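Local coordinates for protein endo-polygalacturonase (Pectobacterium carotovorum subsp. carotovorum, PDB 1BHE) that hydrolyses internal alpha-1,4 galacturonosyl bonds of polygalacturonic acid, the backbone of plant pectin, and so takes part in maceration and soft-rotting of plant tissue, at residues Gly90-Asn95 against Lys144-Asn149; Val132-Leu137 against Asn149-Ile154; Val76-Ser81 against Leu127-Val132. All coordinates share one frame; numbering follows the deposited sequence.

Contact 1 of 3, residues Gly90-Asn95 against Lys144-Asn149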
loop_
_atom_site.group_PDB
_atom_site.type_symbol
_atom_site.label_atom_id
_atom_site.label_comp_id
_atom_site.label_asym_id
_atom_site.label_seq_id
_atom_site.Cartn_x
_atom_site.Cartn_y
_atom_site.Cartn_z
ATOM N N GLY A 90 8.993 3.812 18.052
ATOM C CA GLY A 90 7.870 4.090 18.932
ATOM C C GLY A 90 7.912 5.475 19.554
ATOM O O GLY A 90 7.421 5.696 20.662
ATOM N N VAL A 91 8.523 6.422 18.859
ATOM C CA VAL A 91 8.670 7.800 19.299
ATOM C C VAL A 91 8.290 8.751 18.167
ATOM O O VAL A 91 8.132 8.335 17.021
ATOM C CB VAL A 91 10.116 8.130 19.726
ATOM C CG1 VAL A 91 10.500 7.426 21.018
ATOM C CG2 VAL A 91 11.102 7.777 18.620
ATOM N N VAL A 92 8.143 10.028 18.493
ATOM C CA VAL A 92 7.804 11.066 17.528
ATOM C C VAL A 92 8.994 12.020 17.425
ATOM O O VAL A 92 9.507 12.456 18.460
ATOM C CB VAL A 92 6.545 11.850 17.929
ATOM C CG1 VAL A 92 6.286 12.995 16.957
ATOM C CG2 VAL A 92 5.326 10.941 18.005
ATOM N N ASP A 93 9.489 12.276 16.218
ATOM C CA ASP A 93 10.677 13.122 16.067
ATOM C C ASP A 93 10.898 13.552 14.626
ATOM O O ASP A 93 9.971 13.543 13.817
ATOM C CB ASP A 93 11.896 12.378 16.620
ATOM C CG ASP A 93 12.187 11.050 15.955
ATOM O OD1 ASP A 93 11.750 10.812 14.808
ATOM O OD2 ASP A 93 12.869 10.215 16.591
ATOM N N LYS A 94 12.141 13.864 14.271
ATOM C CA LYS A 94 12.513 14.296 12.936
ATOM C C LYS A 94 12.998 13.142 12.064
ATOM O O LYS A 94 13.431 13.354 10.931
ATOM C CB LYS A 94 13.640 15.334 13.007
ATOM C CG LYS A 94 13.226 16.773 13.256
ATOM C CD LYS A 94 14.455 17.635 13.520
ATOM C CE LYS A 94 14.109 19.108 13.646
ATOM N NZ LYS A 94 15.196 19.979 13.111
ATOM N N ASN A 95 12.937 11.923 12.584
ATOM C CA ASN A 95 13.383 10.740 11.861
ATOM C C ASN A 95 12.287 10.180 10.965
ATOM O O ASN A 95 12.201 10.559 9.793
ATOM C CB ASN A 95 13.894 9.701 12.859
ATOM C CG ASN A 95 14.491 8.464 12.229
ATOM O OD1 ASN A 95 14.445 8.269 11.016
ATOM N ND2 ASN A 95 15.066 7.604 13.065
ATOM N N LYS A 144 1.932 17.949 16.736
ATOM C CA LYS A 144 3.272 18.482 16.926
ATOM C C LYS A 144 3.971 18.761 15.603
ATOM O O LYS A 144 5.052 19.355 15.561
ATOM C CB LYS A 144 4.105 17.511 17.773
ATOM C CG LYS A 144 5.362 18.107 18.381
ATOM C CD LYS A 144 5.976 17.189 19.427
ATOM C CE LYS A 144 6.913 17.965 20.342
ATOM N NZ LYS A 144 8.194 17.246 20.594
ATOM N N LYS A 145 3.410 18.286 14.497
ATOM C CA LYS A 145 3.950 18.469 13.163
ATOM C C LYS A 145 5.263 17.727 12.930
ATOM O O LYS A 145 6.097 18.176 12.139
ATOM C CB LYS A 145 4.137 19.957 12.842
ATOM C CG LYS A 145 2.852 20.702 12.529
ATOM C CD LYS A 145 2.994 22.185 12.852
ATOM C CE LYS A 145 2.924 23.032 11.592
ATOM N NZ LYS A 145 4.118 22.839 10.722
ATOM N N LEU A 146 5.447 16.586 13.588
ATOM C CA LEU A 146 6.667 15.798 13.430
ATOM C C LEU A 146 6.335 14.424 12.851
ATOM O O LEU A 146 5.230 14.219 12.345
ATOM C CB LEU A 146 7.419 15.677 14.752
ATOM C CG LEU A 146 8.044 16.952 15.323
ATOM C CD1 LEU A 146 8.327 16.792 16.809
ATOM C CD2 LEU A 146 9.317 17.321 14.579
ATOM N N LYS A 147 7.292 13.501 12.888
ATOM C CA LYS A 147 7.091 12.178 12.310
ATOM C C LYS A 147 7.092 11.066 13.353
ATOM O O LYS A 147 7.931 11.043 14.253
ATOM C CB LYS A 147 8.183 11.893 11.270
ATOM C CG LYS A 147 8.249 12.905 10.132
ATOM C CD LYS A 147 9.192 12.446 9.035
ATOM C CE LYS A 147 10.087 13.579 8.559
ATOM N NZ LYS A 147 11.498 13.114 8.405
ATOM N N GLN A 148 6.153 10.127 13.209
ATOM C CA GLN A 148 6.111 8.990 14.122
ATOM C C GLN A 148 7.010 7.885 13.563
ATOM O O GLN A 148 7.210 7.780 12.352
ATOM C CB GLN A 148 4.701 8.460 14.345
ATOM C CG GLN A 148 4.067 7.744 13.163
ATOM C CD GLN A 148 3.115 8.644 12.401
ATOM O OE1 GLN A 148 3.516 9.742 12.003
ATOM N NE2 GLN A 148 1.882 8.204 12.194
ATOM N N ASN A 149 7.571 7.096 14.463
ATOM C CA ASN A 149 8.415 5.970 14.077
ATOM C C ASN A 149 7.635 4.711 14.429
ATOM O O ASN A 149 7.505 4.368 15.603
ATOM C CB ASN A 149 9.776 5.995 14.760
ATOM C CG ASN A 149 10.576 7.225 14.363
ATOM O OD1 ASN A 149 11.370 7.170 13.425
ATOM N ND2 ASN A 149 10.332 8.321 15.081
#
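Asn149 and Asp93 meet because their first torsions turn the two groups inward: CG of Asn149 lies anti to its carbonyl carbon (chi1 -63°), while CG of Asp93 takes the crowded position between backbone N and carbonyl carbon (chi1 59°). The two side chains cross at about a right angle, with the carboxylate and amide planes 75° apart, and ND2 spends both hydrogens on residues 90-95, one on Asp93 OD1 at 2.9 Å and one on Val91 O, also 2.9 Å away. Val91 O is gripped twice, since Asn149 N reaches it too. On Asp93 OD1, Asn149 ND2 and Asn95 N arrive from opposite faces of the carboxylate, the second bond closing an Asx turn. Asn149 OD1 accepts from Gly96 N and Gly98 N, just after Asn95 in the chain.

Alongside, strands 92-93 and 147-148 pair antiparallel: Asp93 and Lys147 as the hydrogen-bonded pair, with Asp93 N 2.8 Å from Lys147 O, Val92 and Gln148 as the non-hydrogen-bonded one. Val92 CG1 packs 3.7 Å from Leu146 CB, and the strand pair lies against helix 136-144, where Val92 and Gln148 both touch Ala141. Lys147 NZ bonds to Lys94 O and, at 3.0 Å, to Asn95 O, from above both carbonyl planes. Asparagine suits its place because one short amide both donates and accepts; the two N-H donors on Asp93 OD1 would be expected to favour the anion.

Contact 2 of 3, residues Val132-Leu137 against Asn149-Ile154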
loop_
_atom_site.group_PDB
_atom_site.type_symbol
_atom_site.label_atom_id
_atom_site.label_comp_id
_atom_site.label_asym_id
_atom_site.label_seq_id
_atom_site.Cartn_x
_atom_site.Cartn_y
_atom_site.Cartn_z
ATOM N N VAL A 132 1.364 4.200 25.125
ATOM C CA VAL A 132 0.407 4.205 24.031
ATOM C C VAL A 132 0.614 3.079 23.020
ATOM O O VAL A 132 1.612 2.368 23.036
ATOM C CB VAL A 132 0.518 5.534 23.247
ATOM C CG1 VAL A 132 -0.045 6.709 24.029
ATOM C CG2 VAL A 132 1.966 5.790 22.848
ATOM N N SER A 133 -0.341 2.981 22.098
ATOM C CA SER A 133 -0.266 2.043 20.986
ATOM C C SER A 133 0.443 2.716 19.813
ATOM O O SER A 133 0.673 3.927 19.860
ATOM C CB SER A 133 -1.672 1.662 20.519
ATOM O OG SER A 133 -2.319 2.777 19.921
ATOM N N TRP A 134 0.736 1.964 18.755
ATOM C CA TRP A 134 1.368 2.560 17.581
ATOM C C TRP A 134 0.478 3.638 16.959
ATOM O O TRP A 134 0.971 4.697 16.559
ATOM C CB TRP A 134 1.642 1.509 16.522
ATOM C CG TRP A 134 2.570 0.381 16.795
ATOM C CD1 TRP A 134 2.222 -0.946 16.812
ATOM C CD2 TRP A 134 3.978 0.418 17.029
ATOM N NE1 TRP A 134 3.324 -1.724 17.058
ATOM C CE2 TRP A 134 4.416 -0.910 17.194
ATOM C CE3 TRP A 134 4.914 1.452 17.132
ATOM C CZ2 TRP A 134 5.746 -1.239 17.455
ATOM C CZ3 TRP A 134 6.233 1.123 17.385
ATOM C CH2 TRP A 134 6.639 -0.209 17.544
ATOM N N TRP A 135 -0.827 3.379 16.838
ATOM C CA TRP A 135 -1.701 4.378 16.208
ATOM C C TRP A 135 -1.861 5.636 17.043
ATOM O O TRP A 135 -2.032 6.726 16.481
ATOM C CB TRP A 135 -3.051 3.774 15.846
ATOM C CG TRP A 135 -2.968 2.697 14.802
ATOM C CD1 TRP A 135 -2.063 2.576 13.783
ATOM C CD2 TRP A 135 -3.879 1.605 14.664
ATOM N NE1 TRP A 135 -2.341 1.451 13.044
ATOM C CE2 TRP A 135 -3.446 0.834 13.566
ATOM C CE3 TRP A 135 -4.998 1.179 15.396
ATOM C CZ2 TRP A 135 -4.107 -0.329 13.170
ATOM C CZ3 TRP A 135 -5.648 0.024 15.001
ATOM C CH2 TRP A 135 -5.198 -0.720 13.897
ATOM N N GLU A 136 -1.765 5.541 18.361
ATOM C CA GLU A 136 -1.870 6.709 19.234
ATOM C C GLU A 136 -0.746 7.711 19.036
ATOM O O GLU A 136 -0.901 8.886 19.380
ATOM C CB GLU A 136 -1.938 6.259 20.700
ATOM C CG GLU A 136 -3.354 5.866 21.088
ATOM C CD GLU A 136 -3.484 5.169 22.422
ATOM O OE1 GLU A 136 -2.510 4.579 22.924
ATOM O OE2 GLU A 136 -4.607 5.205 22.974
ATOM N N LEU A 137 0.386 7.318 18.453
ATOM C CA LEU A 137 1.481 8.223 18.151
ATOM C C LEU A 137 1.182 9.200 17.018
ATOM O O LEU A 137 1.840 10.245 16.927
ATOM C CB LEU A 137 2.745 7.425 17.814
ATOM C CG LEU A 137 3.315 6.510 18.899
ATOM C CD1 LEU A 137 4.220 5.449 18.283
ATOM C CD2 LEU A 137 4.086 7.301 19.947
ATOM N N ASN A 149 7.571 7.096 14.463
ATOM C CA ASN A 149 8.415 5.970 14.077
ATOM C C ASN A 149 7.635 4.711 14.429
ATOM O O ASN A 149 7.505 4.368 15.603
ATOM C CB ASN A 149 9.776 5.995 14.760
ATOM C CG ASN A 149 10.576 7.225 14.363
ATOM O OD1 ASN A 149 11.370 7.170 13.425
ATOM N ND2 ASN A 149 10.332 8.321 15.081
ATOM N N THR A 150 7.050 4.049 13.435
ATOM C CA THR A 150 6.266 2.837 13.631
ATOM C C THR A 150 6.599 1.851 12.500
ATOM O O THR A 150 6.862 2.270 11.375
ATOM C CB THR A 150 4.748 3.073 13.601
ATOM O OG1 THR A 150 4.392 3.615 12.316
ATOM C CG2 THR A 150 4.219 4.021 14.673
ATOM N N PRO A 151 6.559 0.554 12.766
ATOM C CA PRO A 151 6.874 -0.459 11.780
ATOM C C PRO A 151 5.859 -0.687 10.675
ATOM O O PRO A 151 4.649 -0.807 10.895
ATOM C CB PRO A 151 7.017 -1.745 12.593
ATOM C CG PRO A 151 6.604 -1.467 13.980
ATOM C CD PRO A 151 6.254 -0.017 14.100
ATOM N N ARG A 152 6.341 -0.784 9.436
ATOM C CA ARG A 152 5.546 -1.253 8.308
ATOM C C ARG A 152 5.391 -2.770 8.395
ATOM O O ARG A 152 6.263 -3.416 8.992
ATOM C CB ARG A 152 6.223 -0.904 6.977
ATOM C CG ARG A 152 6.166 0.598 6.692
ATOM C CD ARG A 152 6.998 0.943 5.461
ATOM N NE ARG A 152 6.819 2.349 5.084
ATOM C CZ ARG A 152 7.582 2.987 4.201
ATOM N NH1 ARG A 152 8.583 2.366 3.592
ATOM N NH2 ARG A 152 7.334 4.266 3.939
ATOM N N LEU A 153 4.323 -3.333 7.841
ATOM C CA LEU A 153 4.139 -4.779 7.908
ATOM C C LEU A 153 5.079 -5.517 6.956
ATOM O O LEU A 153 5.808 -6.427 7.342
ATOM C CB LEU A 153 2.720 -5.196 7.562
ATOM C CG LEU A 153 1.639 -5.345 8.610
ATOM C CD1 LEU A 153 0.494 -6.173 8.016
ATOM C CD2 LEU A 153 2.099 -5.962 9.922
ATOM N N ILE A 154 5.025 -5.150 5.675
ATOM C CA ILE A 154 5.837 -5.834 4.663
ATOM C C ILE A 154 6.610 -4.778 3.878
ATOM O O ILE A 154 5.977 -3.899 3.301
ATOM C CB ILE A 154 4.962 -6.671 3.717
ATOM C CG1 ILE A 154 4.365 -7.900 4.428
ATOM C CG2 ILE A 154 5.721 -7.142 2.481
ATOM C CD1 ILE A 154 3.176 -8.478 3.675
#
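Pro151 sets its CD over one face of the Trp134 indole: CD stands 3.3 Å from the centroid of the six-membered ring, only 6° off the ring normal, a CH-pi contact. CG of the proline sits beside it, 3.6 Å from Trp134 CZ2, and the two side chains cross at about a right angle. A proline CD is bonded to the amide nitrogen, which makes its hydrogens slightly positive and well matched to the electron-rich benzene ring of tryptophan.

Thr150 adds its methyl next to this pair. CG2 approaches Trp134 CE3 obliquely at 3.6 Å and lies 3.9 Å from Leu137 CD1, so it touches both the indole and the leucine branch. With OG1 between backbone N and carbonyl carbon (chi1 60°), CG2 is left anti to the carbonyl carbon. The hydroxyl is engaged outside these two segments, with Asn174 ND2, and threonine therefore serves two environments at once.

The second shell is the capping box at the turn leading into helix 136-144, in which Trp134 sits, with Leu137 following. Glu136 N donates to Ser133 OG at 3.2 Å, and Ser133 N returns a bond to Glu136 OE1 at 2.8 Å. Serine's short hydroxyl can accept from Glu136 N, and the longer glutamate can bring its carboxylate back to Ser133 N.

Farther out, Trp135 NE1 binds Ser172 O, and Leu127 also packs on Trp134. The contact thus joins the turn leading into helix 136-144, and its start at Leu137, to the loop between strands 147-148 and 154-157, and the latter strand is part of the parallel beta-helix.

Contact 3 of 3, residues Val76-Ser81 against Leu127-Val132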
loop_
_atom_site.group_PDB
_atom_site.type_symbol
_atom_site.label_atom_id
_atom_site.label_comp_id
_atom_site.label_asym_id
_atom_site.label_seq_id
_atom_site.Cartn_x
_atom_site.Cartn_y
_atom_site.Cartn_z
ATOM N N VAL A 76 5.092 -8.502 17.654
ATOM C CA VAL A 76 5.100 -8.213 19.089
ATOM C C VAL A 76 4.821 -6.740 19.328
ATOM O O VAL A 76 5.246 -5.868 18.562
ATOM C CB VAL A 76 6.403 -8.644 19.780
ATOM C CG1 VAL A 76 6.555 -10.157 19.688
ATOM C CG2 VAL A 76 7.626 -7.961 19.181
ATOM N N ASN A 77 4.073 -6.450 20.385
ATOM C CA ASN A 77 3.721 -5.086 20.761
ATOM C C ASN A 77 4.816 -4.505 21.657
ATOM O O ASN A 77 4.633 -4.218 22.837
ATOM C CB ASN A 77 2.357 -5.039 21.448
ATOM C CG ASN A 77 2.242 -5.865 22.707
ATOM O OD1 ASN A 77 2.825 -6.944 22.821
ATOM N ND2 ASN A 77 1.495 -5.375 23.695
ATOM N N ASN A 78 5.992 -4.304 21.075
ATOM C CA ASN A 78 7.171 -3.811 21.762
ATOM C C ASN A 78 7.987 -2.934 20.821
ATOM O O ASN A 78 8.422 -3.397 19.768
ATOM C CB ASN A 78 8.022 -4.999 22.248
ATOM C CG ASN A 78 9.122 -4.513 23.178
ATOM O OD1 ASN A 78 10.151 -4.029 22.714
ATOM N ND2 ASN A 78 8.866 -4.573 24.480
ATOM N N ALA A 79 8.205 -1.679 21.192
ATOM C CA ALA A 79 8.912 -0.744 20.326
ATOM C C ALA A 79 10.392 -1.048 20.192
ATOM O O ALA A 79 10.936 -1.002 19.086
ATOM C CB ALA A 79 8.677 0.678 20.813
ATOM N N LYS A 80 11.057 -1.429 21.281
ATOM C CA LYS A 80 12.472 -1.781 21.237
ATOM C C LYS A 80 12.747 -2.972 20.332
ATOM O O LYS A 80 13.788 -3.025 19.669
ATOM C CB LYS A 80 13.022 -2.050 22.642
ATOM C CG LYS A 80 14.507 -2.371 22.657
ATOM C CD LYS A 80 15.050 -2.520 24.073
ATOM C CE LYS A 80 16.557 -2.756 24.031
ATOM N NZ LYS A 80 16.955 -3.817 25.000
ATOM N N SER A 81 11.810 -3.905 20.204
ATOM C CA SER A 81 11.957 -5.057 19.337
ATOM C C SER A 81 12.089 -4.706 17.858
ATOM O O SER A 81 12.646 -5.514 17.117
ATOM C CB SER A 81 10.781 -6.025 19.525
ATOM O OG SER A 81 10.933 -6.739 20.741
ATOM N N LEU A 127 1.598 -0.701 23.637
ATOM C CA LEU A 127 2.920 -1.331 23.622
ATOM C C LEU A 127 3.326 -1.717 25.038
ATOM O O LEU A 127 2.892 -1.086 26.006
ATOM C CB LEU A 127 3.928 -0.361 23.000
ATOM C CG LEU A 127 3.580 0.134 21.588
ATOM C CD1 LEU A 127 4.533 1.233 21.145
ATOM C CD2 LEU A 127 3.599 -1.034 20.611
ATOM N N GLN A 128 4.173 -2.729 25.186
ATOM C CA GLN A 128 4.673 -3.165 26.485
ATOM C C GLN A 128 5.634 -2.123 27.067
ATOM O O GLN A 128 5.845 -1.913 28.251
ATOM C CB GLN A 128 5.445 -4.479 26.350
ATOM C CG GLN A 128 4.651 -5.642 25.776
ATOM C CD GLN A 128 5.520 -6.835 25.421
ATOM O OE1 GLN A 128 6.751 -6.761 25.422
ATOM N NE2 GLN A 128 4.889 -7.960 25.109
ATOM N N ASP A 129 6.300 -1.463 26.155
ATOM C CA ASP A 129 7.320 -0.479 26.189
ATOM C C ASP A 129 6.937 0.978 26.347
ATOM O O ASP A 129 7.798 1.828 26.618
ATOM C CB ASP A 129 7.940 -0.583 24.748
ATOM C CG ASP A 129 9.430 -0.822 24.865
ATOM O OD1 ASP A 129 9.896 -0.927 26.026
ATOM O OD2 ASP A 129 10.099 -0.881 23.821
ATOM N N LYS A 130 5.712 1.341 25.976
ATOM C CA LYS A 130 5.276 2.734 26.007
ATOM C C LYS A 130 3.884 2.832 26.624
ATOM O O LYS A 130 3.214 1.823 26.813
ATOM C CB LYS A 130 5.243 3.351 24.609
ATOM C CG LYS A 130 6.478 3.279 23.745
ATOM C CD LYS A 130 7.597 4.174 24.261
ATOM C CE LYS A 130 8.834 4.069 23.387
ATOM N NZ LYS A 130 10.015 4.746 23.994
ATOM N N LYS A 131 3.422 4.054 26.889
ATOM C CA LYS A 131 2.088 4.259 27.449
ATOM C C LYS A 131 0.994 4.095 26.400
ATOM O O LYS A 131 -0.183 3.938 26.726
ATOM C CB LYS A 131 1.988 5.668 28.054
ATOM C CG LYS A 131 2.446 5.753 29.502
ATOM C CD LYS A 131 1.951 7.039 30.153
ATOM C CE LYS A 131 0.485 6.913 30.543
ATOM N NZ LYS A 131 0.023 8.082 31.342
ATOM N N VAL A 132 1.364 4.200 25.125
ATOM C CA VAL A 132 0.407 4.205 24.031
ATOM C C VAL A 132 0.614 3.079 23.020
ATOM O O VAL A 132 1.612 2.368 23.036
ATOM C CB VAL A 132 0.518 5.534 23.247
ATOM C CG1 VAL A 132 -0.045 6.709 24.029
ATOM C CG2 VAL A 132 1.966 5.790 22.848
#
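Gln128 reaches across to Asn77 and Asn78, where two loops of the right-handed parallel beta-helix of family 28 meet, one following strand 72-75 and the other strand 118-120. Its CB lies 3.6 Å from Asn77 O, and CG, anti to its own carbonyl carbon (chi1 -59°), comes closer to the same oxygen, at 3.3 Å. Beyond CG the chain is extended and crosses the Asn77 side chain at about a right angle, with CD 3.7 Å from Asn77 OD1. At the tip NE2 lies 3.2 Å from Asn77 OD1, while OE1 accepts from Asn78 ND2 at 3.2 Å, the planes of those two amides standing 74° apart. Glutamine is suited to this exposed edge: its methylenes cover a carbonyl while its amide still reaches a polar partner.

The backbone holds the same pair of residues together, for Gln128 N donates to Asn77 O at 2.8 Å. Asn77 is the centre of an inverse gamma turn, and its ND2 is bonded to Lys126 O.

Asn78 also works within its own loop, its OD1 accepting from Ser81 N in an Asx motif where 79-81 take helical backbone angles. Ala79 CB faces Leu127 CD1 at 4.2 Å, a small side chain that lets the turn come near. Asp129 closes the contact on that turn: Lys80 N donates to Asp129 OD2, nearly along the C-O axis, at 2.8 Å.

In the fold
Contact 2 is the buried member of the three and depends on apolar packing, with no hydrogen bond across it. Contact 1 lies at the surface, where a strand pair and a shared asparagine supply many polar bonds; contact 3 is partly buried and mixes loop-to-loop bonds with a small apolar patch. Asn149 belongs to both contact 1 and contact 2, and segments 127-132 and 132-137 run on from each other at Val132, so one run of chain, 127-154, enters all three. Trp134 is central to their packing: it touches Gly90 of contact 1 and both Leu127 and Ala79 of contact 3. The side chain of Gln148 lies about 7 Å from that of Asp223, the predicted proton donor, whereas contact 3 is remote from the active site.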